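Local coordinates for protein carbamate kinase (Mycoplasma penetrans, PDB 4AXS) that probably acts as a carbamate kinase of the amino acid kinase family, passing a phosphate group between carbamoyl phosphate and ADP to make ATP, at residues Gln134-Ala139 with Thr216-Asn221; Ala139-Phe144 with Ser184-Asp189; Lys53-Ile58 with Asn117-Leu122. One frame throughout, in Å; residues are numbered along the deposited sequence.

Interaction 1 (Gln134-Ala139 with Thr216-Asn221); sequences QTIVDA and TIIQDN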
loop_
_atom_site.group_PDB
_atom_site.type_symbol
_atom_site.label_atom_id
_atom_site.label_comp_id
_atom_site.label_asym_id
_atom_site.label_seq_id
_atom_site.Cartn_x
_atom_site.Cartn_y
_atom_site.Cartn_z
ATOM N N GLN A 134 7.262 -2.553 -5.541
ATOM C CA GLN A 134 7.478 -3.326 -6.760
ATOM C C GLN A 134 8.953 -3.709 -6.867
ATOM O O GLN A 134 9.847 -2.851 -6.823
ATOM C CB GLN A 134 6.997 -2.571 -8.008
ATOM C CG GLN A 134 5.519 -2.814 -8.334
ATOM C CD GLN A 134 5.045 -2.106 -9.611
ATOM O OE1 GLN A 134 4.648 -0.947 -9.578
ATOM N NE2 GLN A 134 5.078 -2.813 -10.734
ATOM N N THR A 135 9.200 -5.011 -6.969
ATOM C CA THR A 135 10.551 -5.517 -7.008
ATOM C C THR A 135 10.955 -5.827 -8.431
ATOM O O THR A 135 10.294 -6.592 -9.128
ATOM C CB THR A 135 10.734 -6.775 -6.127
ATOM O OG1 THR A 135 10.578 -6.427 -4.748
ATOM C CG2 THR A 135 12.136 -7.398 -6.344
ATOM N N ILE A 136 12.054 -5.208 -8.843
ATOM C CA ILE A 136 12.639 -5.434 -10.148
ATOM C C ILE A 136 13.335 -6.785 -10.203
ATOM O O ILE A 136 14.171 -7.123 -9.358
ATOM C CB ILE A 136 13.653 -4.337 -10.495
ATOM C CG1 ILE A 136 13.094 -2.954 -10.136
ATOM C CG2 ILE A 136 14.019 -4.405 -11.963
ATOM C CD1 ILE A 136 11.978 -2.495 -11.048
ATOM N N VAL A 137 12.957 -7.574 -11.194
ATOM C CA VAL A 137 13.675 -8.797 -11.491
ATOM C C VAL A 137 13.999 -8.767 -12.973
ATOM O O VAL A 137 13.334 -8.069 -13.754
ATOM C CB VAL A 137 12.855 -10.046 -11.149
ATOM C CG1 VAL A 137 12.534 -10.062 -9.664
ATOM C CG2 VAL A 137 11.579 -10.080 -11.971
ATOM N N ASP A 138 15.046 -9.492 -13.343
ATOM C CA ASP A 138 15.423 -9.673 -14.731
ATOM C C ASP A 138 14.474 -10.703 -15.347
ATOM O O ASP A 138 14.110 -11.690 -14.695
ATOM C CB ASP A 138 16.891 -10.118 -14.797
ATOM C CG ASP A 138 17.195 -10.989 -15.995
ATOM O OD1 ASP A 138 17.521 -10.438 -17.071
ATOM O OD2 ASP A 138 17.126 -12.230 -15.848
ATOM N N ALA A 139 14.055 -10.458 -16.586
ATOM C CA ALA A 139 13.052 -11.300 -17.248
ATOM C C ALA A 139 13.635 -12.605 -17.764
ATOM O O ALA A 139 12.899 -13.545 -18.074
ATOM C CB ALA A 139 12.389 -10.540 -18.381
ATOM N N THR A 216 8.341 -7.387 -10.856
ATOM C CA THR A 216 8.233 -6.423 -11.943
ATOM C C THR A 216 9.431 -6.482 -12.886
ATOM O O THR A 216 10.562 -6.199 -12.483
ATOM C CB THR A 216 8.142 -4.994 -11.398
ATOM O OG1 THR A 216 6.973 -4.869 -10.578
ATOM C CG2 THR A 216 8.075 -3.985 -12.550
ATOM N N ILE A 217 9.188 -6.829 -14.147
ATOM C CA ILE A 217 10.266 -6.809 -15.136
ATOM C C ILE A 217 10.352 -5.478 -15.890
ATOM O O ILE A 217 9.445 -4.647 -15.819
ATOM C CB ILE A 217 10.177 -7.985 -16.134
ATOM C CG1 ILE A 217 9.075 -7.748 -17.165
ATOM C CG2 ILE A 217 9.990 -9.320 -15.393
ATOM C CD1 ILE A 217 8.998 -8.849 -18.219
ATOM N N ILE A 218 11.461 -5.270 -16.588
ATOM C CA ILE A 218 11.631 -4.076 -17.406
ATOM C C ILE A 218 11.779 -4.468 -18.866
ATOM O O ILE A 218 12.692 -5.212 -19.234
ATOM C CB ILE A 218 12.840 -3.238 -16.975
ATOM C CG1 ILE A 218 12.593 -2.629 -15.599
ATOM C CG2 ILE A 218 13.105 -2.128 -17.968
ATOM C CD1 ILE A 218 13.668 -1.651 -15.173
ATOM N N GLN A 219 10.868 -3.969 -19.696
ATOM C CA GLN A 219 10.873 -4.288 -21.115
ATOM C C GLN A 219 10.769 -3.023 -21.970
ATOM O O GLN A 219 9.705 -2.407 -22.075
ATOM C CB GLN A 219 9.755 -5.275 -21.440
ATOM C CG GLN A 219 9.776 -5.792 -22.858
ATOM C CD GLN A 219 8.871 -6.994 -23.043
ATOM O OE1 GLN A 219 8.316 -7.524 -22.077
ATOM N NE2 GLN A 219 8.716 -7.433 -24.290
ATOM N N ASP A 220 11.898 -2.648 -22.567
ATOM C CA ASP A 220 12.002 -1.451 -23.397
ATOM C C ASP A 220 11.752 -0.200 -22.568
ATOM O O ASP A 220 10.930 0.634 -22.931
ATOM C CB ASP A 220 11.026 -1.514 -24.572
ATOM C CG ASP A 220 11.146 -2.803 -25.364
ATOM O OD1 ASP A 220 12.265 -3.135 -25.822
ATOM O OD2 ASP A 220 10.115 -3.489 -25.522
ATOM N N ASN A 221 12.469 -0.084 -21.454
ATOM C CA ASN A 221 12.322 1.045 -20.544
ATOM C C ASN A 221 10.900 1.160 -19.983
ATOM O O ASN A 221 10.527 2.202 -19.439
ATOM C CB ASN A 221 12.749 2.345 -21.233
ATOM C CG ASN A 221 13.365 3.354 -20.269
ATOM O OD1 ASN A 221 14.180 3.002 -19.415
ATOM N ND2 ASN A 221 12.985 4.621 -20.416
#
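Gln134 reaches Thr216 along most of its side chain. CB lies 3.4 Å from Thr216 OG1, CG runs past the same oxygen, and CD is 3.5 Å from it. The chain stays extended beyond CG (chi2 -178°), which carries the amide to the hydroxyl; the two side chains cross obliquely. NE2 donates to Thr216 OG1 over 2.8 Å, the hydroxyl oxygen tilted 23° from the amide plane, and also passes Thr216 CG2. OG1 also hydrogen-bonds to Ile214 O, while Gln134 NE2 has a second partner in Thr113 OG1 of the second subunit; the amide thus ties strand to strand and chain to chain. Between the backbones, Thr216 N donates to Thr135 O (2.7 Å) and Thr216 O accepts from Val137 N (3.0 Å), bracketing the parallel bridge of Ile136 with Thr216. This joins the two inner strands, 134-137 and 214-218, of a mixed four-stranded sheet, separate from the sheet that holds strand 27-31. Past the bridge the contact turns apolar. Val137 CG2 meets Ile217 CG2 at 3.8 Å, the two side chains crossing, and Ile217 CD1 reaches on to Ala139 CB, also at 3.8 Å. On the face of the sheet that carries Ile136 and Thr216, Ile136 CG2 approaches Ile218 CD1 at 4.2 Å, and Tyr223 of strand 223-225 touches both isoleucines.

Interaction 2 (Ala139-Phe144 with Ser184-Asp189); sequences ANDPAF and SPIPVD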
loop_
_atom_site.group_PDB
_atom_site.type_symbol
_atom_site.label_atom_id
_atom_site.label_comp_id
_atom_site.label_asym_id
_atom_site.label_seq_id
_atom_site.Cartn_x
_atom_site.Cartn_y
_atom_site.Cartn_z
ATOM N N ALA A 139 14.055 -10.458 -16.586
ATOM C CA ALA A 139 13.052 -11.300 -17.248
ATOM C C ALA A 139 13.635 -12.605 -17.764
ATOM O O ALA A 139 12.899 -13.545 -18.074
ATOM C CB ALA A 139 12.389 -10.540 -18.381
ATOM N N ASN A 140 14.959 -12.654 -17.862
ATOM C CA ASN A 140 15.648 -13.875 -18.250
ATOM C C ASN A 140 15.981 -14.775 -17.060
ATOM O O ASN A 140 16.626 -15.818 -17.217
ATOM C CB ASN A 140 16.918 -13.534 -19.018
ATOM C CG ASN A 140 16.676 -13.416 -20.499
ATOM O OD1 ASN A 140 16.030 -14.279 -21.103
ATOM N ND2 ASN A 140 17.189 -12.344 -21.102
ATOM N N ASP A 141 15.546 -14.363 -15.871
ATOM C CA ASP A 141 15.728 -15.174 -14.674
ATOM C C ASP A 141 15.385 -16.630 -14.982
ATOM O O ASP A 141 14.309 -16.928 -15.512
ATOM C CB ASP A 141 14.857 -14.640 -13.530
ATOM C CG ASP A 141 15.529 -14.748 -12.172
ATOM O OD1 ASP A 141 15.634 -15.872 -11.641
ATOM O OD2 ASP A 141 15.935 -13.697 -11.631
ATOM N N PRO A 142 16.319 -17.539 -14.682
ATOM C CA PRO A 142 16.096 -18.983 -14.810
ATOM C C PRO A 142 14.788 -19.430 -14.156
ATOM O O PRO A 142 14.134 -20.350 -14.644
ATOM C CB PRO A 142 17.285 -19.570 -14.061
ATOM C CG PRO A 142 18.370 -18.568 -14.264
ATOM C CD PRO A 142 17.698 -17.223 -14.271
ATOM N N ALA A 143 14.412 -18.759 -13.071
ATOM C CA ALA A 143 13.288 -19.168 -12.239
ATOM C C ALA A 143 11.986 -19.318 -13.011
ATOM O O ALA A 143 11.173 -20.182 -12.697
ATOM C CB ALA A 143 13.106 -18.185 -11.089
ATOM N N PHE A 144 11.777 -18.469 -14.009
ATOM C CA PHE A 144 10.526 -18.485 -14.762
ATOM C C PHE A 144 10.417 -19.748 -15.586
ATOM O O PHE A 144 9.337 -20.322 -15.726
ATOM C CB PHE A 144 10.437 -17.288 -15.703
ATOM C CG PHE A 144 10.564 -15.971 -15.018
ATOM C CD1 PHE A 144 9.583 -15.536 -14.146
ATOM C CD2 PHE A 144 11.664 -15.161 -15.251
ATOM C CE1 PHE A 144 9.699 -14.325 -13.512
ATOM C CE2 PHE A 144 11.779 -13.934 -14.627
ATOM C CZ PHE A 144 10.798 -13.519 -13.754
ATOM N N SER A 184 10.147 -17.878 -8.689
ATOM C CA SER A 184 10.698 -17.125 -7.560
ATOM C C SER A 184 11.961 -16.383 -7.977
ATOM O O SER A 184 13.072 -16.759 -7.587
ATOM C CB SER A 184 11.035 -18.053 -6.394
ATOM O OG SER A 184 9.885 -18.731 -5.936
ATOM N N PRO A 185 11.791 -15.317 -8.765
ATOM C CA PRO A 185 12.883 -14.522 -9.335
ATOM C C PRO A 185 13.824 -13.929 -8.287
ATOM O O PRO A 185 13.452 -13.758 -7.123
ATOM C CB PRO A 185 12.148 -13.376 -10.049
ATOM C CG PRO A 185 10.788 -13.887 -10.301
ATOM C CD PRO A 185 10.472 -14.800 -9.155
ATOM N N ILE A 186 15.034 -13.600 -8.728
ATOM C CA ILE A 186 16.003 -12.888 -7.911
ATOM C C ILE A 186 15.822 -11.365 -8.024
ATOM O O ILE A 186 15.797 -10.810 -9.127
ATOM C CB ILE A 186 17.427 -13.266 -8.332
ATOM C CG1 ILE A 186 17.684 -14.739 -8.021
ATOM C CG2 ILE A 186 18.451 -12.373 -7.647
ATOM C CD1 ILE A 186 17.635 -15.071 -6.546
ATOM N N PRO A 187 15.711 -10.694 -6.872
ATOM C CA PRO A 187 15.450 -9.264 -6.730
ATOM C C PRO A 187 16.661 -8.370 -7.000
ATOM O O PRO A 187 17.581 -8.353 -6.188
ATOM C CB PRO A 187 15.052 -9.133 -5.255
ATOM C CG PRO A 187 14.786 -10.519 -4.789
ATOM C CD PRO A 187 15.701 -11.372 -5.572
ATOM N N VAL A 188 16.631 -7.601 -8.091
ATOM C CA VAL A 188 17.737 -6.710 -8.445
ATOM C C VAL A 188 17.582 -5.267 -7.937
ATOM O O VAL A 188 18.569 -4.622 -7.576
ATOM C CB VAL A 188 18.017 -6.747 -9.949
ATOM C CG1 VAL A 188 18.069 -8.196 -10.408
ATOM C CG2 VAL A 188 16.945 -6.012 -10.698
ATOM N N ASP A 189 16.355 -4.756 -7.920
ATOM C CA ASP A 189 16.055 -3.558 -7.127
ATOM C C ASP A 189 14.574 -3.211 -7.031
ATOM O O ASP A 189 13.718 -4.077 -7.145
ATOM C CB ASP A 189 16.877 -2.326 -7.540
ATOM C CG ASP A 189 16.531 -1.825 -8.909
ATOM O OD1 ASP A 189 16.423 -2.671 -9.819
ATOM O OD2 ASP A 189 16.382 -0.591 -9.074
#
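Asp141 and Ile186 meet at about a right angle, the carboxylate of one lying against the backbone N and CB of the other. Ile186 N donates to Asp141 OD2 over 3.0 Å with a nearly straight N-H...O angle of 161°, yet it comes from above the carboxylate plane, 43° out of it. The same oxygen rests 3.6 Å from Ile186 CB. OD1, the other branch, passes Pro185 CA at 3.8 Å and accepts a weak bond from Ala143 N within its own segment (3.4 Å). The buried carboxylate is therefore shared: one oxygen holds the loop that leads into strand 187-190, the other weakly caps the short, weakly bonded helix that follows Asp141. Phe144 and Pro185 form the second crossing, again near a right angle. With Phe144 CG beside the backbone N and anti to the carbonyl carbon (chi1 -57°), the far end of the ring swings to the proline, where CE1 meets Pro185 CG at 3.4 Å and CZ lies almost as near. Pro185 CB approaches CZ, and Pro185 CG meets the ring obliquely. Ala143 CB, beside these two crossings, settles against the carbonyl group of Ser184, 3.8 Å from its C. Pro185 packs in addition on Val137, and Ile186 on Phe234 of helix 232-242, so the loop is held by neighbours besides Asp141 and Phe144. Across the contact, then, an N-capping aspartate at the start of helix 142-145 also pins the approach to an outermost strand, within this chain, of the four-stranded sheet.

Interaction 3 (Lys53-Ile58 with Asn117-Leu122); sequences KIAALI and NELKKL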
loop_
_atom_site.group_PDB
_atom_site.type_symbol
_atom_site.label_atom_id
_atom_site.label_comp_id
_atom_site.label_asym_id
_atom_site.label_seq_id
_atom_site.Cartn_x
_atom_site.Cartn_y
_atom_site.Cartn_z
ATOM N N LYS A 53 8.518 -4.913 19.828
ATOM C CA LYS A 53 9.947 -5.171 19.670
ATOM C C LYS A 53 10.597 -4.104 18.776
ATOM O O LYS A 53 11.681 -3.606 19.088
ATOM C CB LYS A 53 10.228 -6.572 19.107
ATOM C CG LYS A 53 9.474 -7.728 19.762
ATOM C CD LYS A 53 10.064 -8.205 21.086
ATOM C CE LYS A 53 9.626 -9.657 21.354
ATOM N NZ LYS A 53 9.664 -10.075 22.793
ATOM N N ILE A 54 9.944 -3.748 17.671
ATOM C CA ILE A 54 10.499 -2.722 16.781
ATOM C C ILE A 54 10.583 -1.370 17.484
ATOM O O ILE A 54 11.560 -0.637 17.329
ATOM C CB ILE A 54 9.695 -2.576 15.467
ATOM C CG1 ILE A 54 9.962 -3.768 14.546
ATOM C CG2 ILE A 54 10.087 -1.298 14.752
ATOM C CD1 ILE A 54 8.847 -4.086 13.598
ATOM N N ALA A 55 9.558 -1.045 18.263
ATOM C CA ALA A 55 9.558 0.196 19.014
ATOM C C ALA A 55 10.817 0.294 19.875
ATOM O O ALA A 55 11.539 1.293 19.811
ATOM C CB ALA A 55 8.309 0.298 19.871
ATOM N N ALA A 56 11.089 -0.757 20.651
ATOM C CA ALA A 56 12.182 -0.747 21.635
ATOM C C ALA A 56 13.570 -0.489 21.054
ATOM O O ALA A 56 14.427 0.077 21.732
ATOM C CB ALA A 56 12.185 -2.029 22.458
ATOM N N LEU A 57 13.795 -0.909 19.814
ATOM C CA LEU A 57 15.074 -0.675 19.156
ATOM C C LEU A 57 15.206 0.785 18.753
ATOM O O LEU A 57 16.291 1.371 18.833
ATOM C CB LEU A 57 15.229 -1.574 17.925
ATOM C CG LEU A 57 15.247 -3.087 18.152
ATOM C CD1 LEU A 57 15.270 -3.816 16.832
ATOM C CD2 LEU A 57 16.439 -3.507 19.014
ATOM N N ILE A 58 14.092 1.365 18.310
ATOM C CA ILE A 58 14.057 2.769 17.920
ATOM C C ILE A 58 14.447 3.629 19.116
ATOM O O ILE A 58 14.946 4.751 18.956
ATOM C CB ILE A 58 12.664 3.202 17.461
ATOM C CG1 ILE A 58 12.102 2.232 16.417
ATOM C CG2 ILE A 58 12.718 4.618 16.921
ATOM C CD1 ILE A 58 12.877 2.208 15.125
ATOM N N ASN A 117 1.450 2.817 16.957
ATOM C CA ASN A 117 0.901 2.716 18.298
ATOM C C ASN A 117 1.976 2.452 19.353
ATOM O O ASN A 117 2.056 3.174 20.351
ATOM C CB ASN A 117 -0.176 1.639 18.352
ATOM C CG ASN A 117 -1.549 2.181 18.036
ATOM O OD1 ASN A 117 -1.708 3.376 17.776
ATOM N ND2 ASN A 117 -2.556 1.309 18.063
ATOM N N GLU A 118 2.802 1.430 19.128
ATOM C CA GLU A 118 3.859 1.084 20.077
ATOM C C GLU A 118 4.841 2.231 20.298
ATOM O O GLU A 118 5.222 2.511 21.430
ATOM C CB GLU A 118 4.619 -0.171 19.634
ATOM C CG GLU A 118 3.783 -1.435 19.606
ATOM C CD GLU A 118 3.108 -1.714 20.930
ATOM O OE1 GLU A 118 3.689 -1.338 21.969
ATOM O OE2 GLU A 118 2.000 -2.301 20.934
ATOM N N LEU A 119 5.260 2.888 19.221
ATOM C CA LEU A 119 6.171 4.026 19.343
ATOM C C LEU A 119 5.585 5.125 20.232
ATOM O O LEU A 119 6.328 5.841 20.906
ATOM C CB LEU A 119 6.540 4.599 17.968
ATOM C CG LEU A 119 7.450 3.726 17.100
ATOM C CD1 LEU A 119 7.585 4.271 15.687
ATOM C CD2 LEU A 119 8.825 3.556 17.746
ATOM N N LYS A 120 4.259 5.256 20.235
ATOM C CA LYS A 120 3.599 6.281 21.044
ATOM C C LYS A 120 3.578 5.923 22.533
ATOM O O LYS A 120 3.638 6.814 23.386
ATOM C CB LYS A 120 2.178 6.568 20.535
ATOM C CG LYS A 120 2.130 7.273 19.192
ATOM C CD LYS A 120 0.735 7.202 18.548
ATOM C CE LYS A 120 -0.244 8.242 19.098
ATOM N NZ LYS A 120 0.276 9.628 18.921
ATOM N N LYS A 121 3.492 4.628 22.846
ATOM C CA LYS A 121 3.535 4.186 24.247
ATOM C C LYS A 121 4.813 4.676 24.901
ATOM O O LYS A 121 4.848 4.951 26.099
ATOM C CB LYS A 121 3.447 2.661 24.368
ATOM C CG LYS A 121 2.207 2.079 23.744
ATOM C CD LYS A 121 1.990 0.635 24.130
ATOM C CE LYS A 121 0.701 0.126 23.504
ATOM N NZ LYS A 121 0.176 -1.112 24.133
ATOM N N LEU A 122 5.858 4.792 24.091
ATOM C CA LEU A 122 7.171 5.217 24.553
ATOM C C LEU A 122 7.333 6.715 24.354
ATOM O O LEU A 122 8.444 7.252 24.463
ATOM C CB LEU A 122 8.253 4.485 23.761
ATOM C CG LEU A 122 7.900 3.031 23.456
ATOM C CD1 LEU A 122 8.866 2.434 22.445
ATOM C CD2 LEU A 122 7.874 2.225 24.748
#
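Ala55 presents its methyl group to Glu118, Leu119 and Leu122, and the packing of helix 48-59 on the end of helix 96-121 turns on this small residue. Both helices belong to the amino acid kinase fold, and helix 48-59 also rests on strand 64-68, an outermost strand, within this chain, of the five-stranded sheet: Ile54, Leu57 and Ile58 all touch Val64. The short segments cross at -48°, with their axes 8.6 Å apart at the closest point. The backbones come nearest at Ala55 and Leu119, whose CA atoms are 5.1 Å apart, an approach that the short alanine side chain permits. Its CB is a low bump that enters the hollow between three residues of the other helix end. Glu118 CB forms one wall at 3.7 Å, Leu119 CD2 a second at 3.9 Å, and Leu122 CD1 the third. Glu118 meets Ala55 through CB alone; the residue also packs on Ala51 and Ala52, one turn earlier in the facing helix. In the reverse direction Leu119 is the bump. One of its branches, CD2, drops between Ala55 and Ile58, touching Ala55 CA at 3.7 Å and Ile58 CG1 at 3.8 Å. Leu119 and Ile58 cross at about a right angle, and CB and CG2 of Ile58 also lie round the leucine methyl. No hydrogen bond spans the two segments; the touching is mostly between carbons. Leu122, just past the helix end, completes it: its CD1 rests on Ala55 CB at 3.4 Å.

In the fold
Interactions 1 and 2 are neighbours, their centres 9 Å apart, and share Ala139. Both reach the four-stranded sheet, where strand 134-137 lies between strands 187-190 and 214-218; the backbone of Ile136 joins them directly, probably hydrogen-bonding Val188 and Asp189. Along the chain interaction 2 is nested inside the loop that interaction 1 closes. Interaction 3 closes earlier in the sequence and lies on the opposite side of the chain's centre, about 36 Å from each of the other two, centre to centre. Interactions 1 and 3 both touch the second subunit: Asn221 of one chain weakly bonds Lys120 of the other, so the dimer brings together regions far apart within each chain.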